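Local atomic coordinates of heme-binding protein HutZ (Vibrio cholerae, PDB entry 3TGV), a protein that binds heme and probably degrades it to the beta and delta isomers of biliverdin, releasing the iron. Residues A[81-91]-A[124-135]. The protein carries 1 engineered substitution. Sequence-based numbering, arbitrary orientation.
Sequences RLTFDAVASMV and LFRLQPEQGLFV. Engineered in segment 124-135: Gln131 (natural residue His).
Strand 81-91 pairs antiparallel with 124-129 and, after a two-residue shift in register, with 134-135, the short-strand axes of 81-91 and 124-129 crossing at 141°. Val87 with Gln128 and Ser89 with Arg126 are hydrogen-bonded pairs of the first ladder. Thr83 and Phe134 form a hydrogen-bonded pair of the second, with Phe134 N 2.8 Å from Thr83 O. Between the ladders the second chain segment loops away around Gln131, and Glu130 N gives Asp85 O only a weak bond. Two waters bridge the gap. One donates to Asp85 O and Gly132 O; the other accepts from Asp85 N and donates to Gly132 O. Gly132 has a positive phi (101°), where a beta carbon would crowd the carbonyl oxygen of Gln131. Gln131, next to it, is an engineered residue.

The CB of Phe84 faces Gly132 O. Its CG stands between the backbone N and carbonyl carbon (chi1 58°), and the ring runs between two apolar neighbours, Pro129 and Leu133. CD2 is 3.8 Å from Pro129 CB, and CD1 is 4.0 Å from Leu133 CD2. Leu82 and Val135 lie side by side, Leu82 CD2 being 3.6 Å from Val135 CG2. Within the first ladder Ala88 CB meets Leu127 CD2 at 3.7 Å. Met90 makes an oblique Met-aromatic contact, its SD 5.5 Å from the Phe125 ring centroid. On the other face Val91 CB packs 3.7 Å from Leu124 CD2.

This pairing belongs to the antiparallel sheet of the FMN-binding-type fold, with strand 61-67 on the other edge of 81-91 and strand 41-47 beside 122-129. The Phe84 ring meets Tyr42. Leu56 of helix 51-58 packs on Ala88 and Phe125, while Trp98 of helix 96-109 packs on Val91 and Leu124.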
# COMPACT_ATOMS: atom_id res chain seq x y z
N ARG A 81 4.77 10.82 -2.49
CA ARG A 81 3.45 10.22 -2.38
C ARG A 81 2.32 11.20 -2.10
O ARG A 81 2.56 12.30 -1.59
CB ARG A 81 3.46 9.15 -1.29
CG ARG A 81 3.71 9.69 0.12
CD ARG A 81 4.09 8.56 1.08
NE ARG A 81 4.24 9.02 2.45
CZ ARG A 81 5.39 9.45 2.98
NH1 ARG A 81 6.49 9.48 2.25
NH2 ARG A 81 5.43 9.85 4.25
N LEU A 82 1.11 10.78 -2.45
CA LEU A 82 -0.13 11.49 -2.15
C LEU A 82 -1.01 10.53 -1.38
O LEU A 82 -1.19 9.39 -1.80
CB LEU A 82 -0.88 11.83 -3.43
CG LEU A 82 -0.26 12.78 -4.45
CD1 LEU A 82 -1.19 12.96 -5.63
CD2 LEU A 82 0.09 14.14 -3.82
N THR A 83 -1.58 10.96 -0.26
CA THR A 83 -2.43 10.07 0.53
C THR A 83 -3.71 10.79 0.95
O THR A 83 -3.69 12.00 1.26
CB THR A 83 -1.69 9.55 1.78
OG1 THR A 83 -0.41 9.03 1.40
CG2 THR A 83 -2.48 8.43 2.45
N PHE A 84 -4.81 10.06 0.96
CA PHE A 84 -6.09 10.61 1.39
C PHE A 84 -7.06 9.49 1.73
O PHE A 84 -6.90 8.37 1.24
CB PHE A 84 -6.70 11.52 0.31
CG PHE A 84 -6.92 10.85 -1.02
CD1 PHE A 84 -5.88 10.69 -1.92
CD2 PHE A 84 -8.19 10.40 -1.39
CE1 PHE A 84 -6.09 10.08 -3.16
CE2 PHE A 84 -8.40 9.79 -2.63
CZ PHE A 84 -7.35 9.64 -3.51
N ASP A 85 -8.03 9.79 2.58
CA ASP A 85 -9.08 8.83 2.92
C ASP A 85 -10.28 9.14 2.05
O ASP A 85 -10.41 10.26 1.55
CB ASP A 85 -9.46 8.92 4.39
CG ASP A 85 -8.32 8.50 5.32
OD1 ASP A 85 -7.32 7.91 4.83
OD2 ASP A 85 -8.42 8.76 6.53
N ALA A 86 -11.15 8.14 1.86
CA ALA A 86 -12.28 8.27 0.95
C ALA A 86 -13.48 7.43 1.39
O ALA A 86 -13.39 6.60 2.28
CB ALA A 86 -11.86 7.87 -0.47
N VAL A 87 -14.62 7.68 0.75
CA VAL A 87 -15.82 6.88 0.96
C VAL A 87 -16.13 6.11 -0.31
O VAL A 87 -16.22 6.70 -1.38
CB VAL A 87 -17.03 7.76 1.29
CG1 VAL A 87 -18.29 6.89 1.45
CG2 VAL A 87 -16.76 8.58 2.53
N ALA A 88 -16.27 4.79 -0.19
CA ALA A 88 -16.45 3.94 -1.35
C ALA A 88 -17.92 3.71 -1.67
O ALA A 88 -18.74 3.59 -0.77
CB ALA A 88 -15.75 2.60 -1.16
N SER A 89 -18.23 3.63 -2.96
CA SER A 89 -19.57 3.35 -3.41
C SER A 89 -19.46 2.48 -4.65
O SER A 89 -18.59 2.69 -5.49
CB SER A 89 -20.30 4.66 -3.72
OG SER A 89 -21.70 4.49 -3.63
N MET A 90 -20.34 1.49 -4.76
CA MET A 90 -20.34 0.63 -5.93
C MET A 90 -21.09 1.27 -7.10
O MET A 90 -22.14 1.88 -6.91
CB MET A 90 -20.93 -0.74 -5.59
CG MET A 90 -20.97 -1.65 -6.78
SD MET A 90 -21.46 -3.36 -6.38
CE MET A 90 -21.67 -4.00 -8.06
N VAL A 91 -20.55 1.13 -8.30
CA VAL A 91 -21.15 1.75 -9.48
C VAL A 91 -21.99 0.74 -10.25
O VAL A 91 -21.50 -0.32 -10.64
CB VAL A 91 -20.09 2.33 -10.42
CG1 VAL A 91 -20.74 2.94 -11.65
CG2 VAL A 91 -19.26 3.38 -9.68
N LEU A 124 -17.16 -2.23 -10.01
CA LEU A 124 -16.59 -0.90 -10.16
C LEU A 124 -16.93 -0.03 -8.96
O LEU A 124 -18.10 0.22 -8.68
CB LEU A 124 -17.11 -0.25 -11.45
CG LEU A 124 -16.71 1.19 -11.75
CD1 LEU A 124 -15.20 1.32 -11.94
CD2 LEU A 124 -17.45 1.67 -12.99
N PHE A 125 -15.91 0.42 -8.24
CA PHE A 125 -16.14 1.27 -7.07
C PHE A 125 -15.73 2.71 -7.34
O PHE A 125 -14.64 2.96 -7.84
CB PHE A 125 -15.39 0.75 -5.84
CG PHE A 125 -15.96 -0.52 -5.26
CD1 PHE A 125 -16.87 -0.47 -4.21
CD2 PHE A 125 -15.59 -1.75 -5.76
CE1 PHE A 125 -17.39 -1.63 -3.67
CE2 PHE A 125 -16.12 -2.91 -5.22
CZ PHE A 125 -17.02 -2.85 -4.18
N ARG A 126 -16.61 3.64 -7.00
CA ARG A 126 -16.25 5.06 -6.96
C ARG A 126 -15.71 5.43 -5.59
O ARG A 126 -16.32 5.12 -4.57
CB ARG A 126 -17.45 5.95 -7.29
CG ARG A 126 -17.31 7.33 -6.70
CD ARG A 126 -18.00 8.41 -7.51
NE ARG A 126 -19.44 8.42 -7.32
CZ ARG A 126 -20.19 9.52 -7.38
NH1 ARG A 126 -19.63 10.70 -7.62
NH2 ARG A 126 -21.50 9.44 -7.20
N LEU A 127 -14.57 6.11 -5.56
CA LEU A 127 -13.97 6.51 -4.29
C LEU A 127 -13.88 8.03 -4.23
O LEU A 127 -13.24 8.64 -5.09
CB LEU A 127 -12.58 5.91 -4.15
CG LEU A 127 -12.45 4.46 -4.58
CD1 LEU A 127 -11.00 4.05 -4.48
CD2 LEU A 127 -13.33 3.57 -3.73
N GLN A 128 -14.49 8.61 -3.21
CA GLN A 128 -14.58 10.06 -3.06
C GLN A 128 -13.92 10.54 -1.79
O GLN A 128 -14.32 10.16 -0.69
CB GLN A 128 -16.05 10.50 -3.08
CG GLN A 128 -16.83 9.94 -4.24
CD GLN A 128 -18.23 10.50 -4.33
OE1 GLN A 128 -19.20 9.87 -3.87
NE2 GLN A 128 -18.35 11.68 -4.92
N PRO A 129 -12.88 11.39 -1.94
CA PRO A 129 -12.08 11.94 -0.83
C PRO A 129 -12.93 12.77 0.11
O PRO A 129 -13.88 13.41 -0.34
CB PRO A 129 -11.07 12.85 -1.55
CG PRO A 129 -11.65 13.11 -2.89
CD PRO A 129 -12.43 11.87 -3.25
N GLU A 130 -12.58 12.78 1.40
CA GLU A 130 -13.41 13.51 2.36
C GLU A 130 -12.69 14.32 3.44
O GLU A 130 -13.18 15.37 3.87
CB GLU A 130 -14.40 12.55 3.02
CG GLU A 130 -15.70 13.21 3.40
CD GLU A 130 -16.84 12.21 3.46
OE1 GLU A 130 -16.94 11.50 4.48
OE2 GLU A 130 -17.61 12.14 2.48
N GLN A 131 -11.53 13.85 3.89
CA GLN A 131 -10.90 14.47 5.05
C GLN A 131 -9.54 15.10 4.75
O GLN A 131 -8.67 15.17 5.64
CB GLN A 131 -10.79 13.46 6.19
CG GLN A 131 -12.12 12.90 6.65
CD GLN A 131 -13.14 13.98 7.03
OE1 GLN A 131 -14.15 13.69 7.68
NE2 GLN A 131 -12.87 15.22 6.63
N GLY A 132 -9.35 15.56 3.52
CA GLY A 132 -8.13 16.24 3.12
C GLY A 132 -7.17 15.37 2.34
O GLY A 132 -7.43 14.18 2.09
N LEU A 133 -6.04 15.97 1.97
CA LEU A 133 -5.01 15.34 1.16
C LEU A 133 -3.65 15.63 1.77
O LEU A 133 -3.36 16.77 2.17
CB LEU A 133 -5.05 15.94 -0.25
CG LEU A 133 -4.50 15.23 -1.49
CD1 LEU A 133 -3.67 16.19 -2.30
CD2 LEU A 133 -3.73 13.94 -1.20
N PHE A 134 -2.80 14.62 1.81
CA PHE A 134 -1.42 14.80 2.24
C PHE A 134 -0.49 14.59 1.05
O PHE A 134 -0.65 13.63 0.28
CB PHE A 134 -1.07 13.85 3.36
CG PHE A 134 0.38 13.88 3.76
CD1 PHE A 134 1.23 12.84 3.41
CD2 PHE A 134 0.88 14.92 4.53
CE1 PHE A 134 2.57 12.86 3.80
CE2 PHE A 134 2.21 14.95 4.91
CZ PHE A 134 3.05 13.90 4.55
N VAL A 135 0.48 15.47 0.92
CA VAL A 135 1.37 15.49 -0.21
C VAL A 135 2.79 15.51 0.31
O VAL A 135 3.15 16.37 1.11
CB VAL A 135 1.12 16.76 -1.04
CG1 VAL A 135 2.07 16.84 -2.22
CG2 VAL A 135 -0.33 16.81 -1.49
O HOH W 1 -9.79 12.77 2.56
O HOH W 2 -7.67 12.24 4.05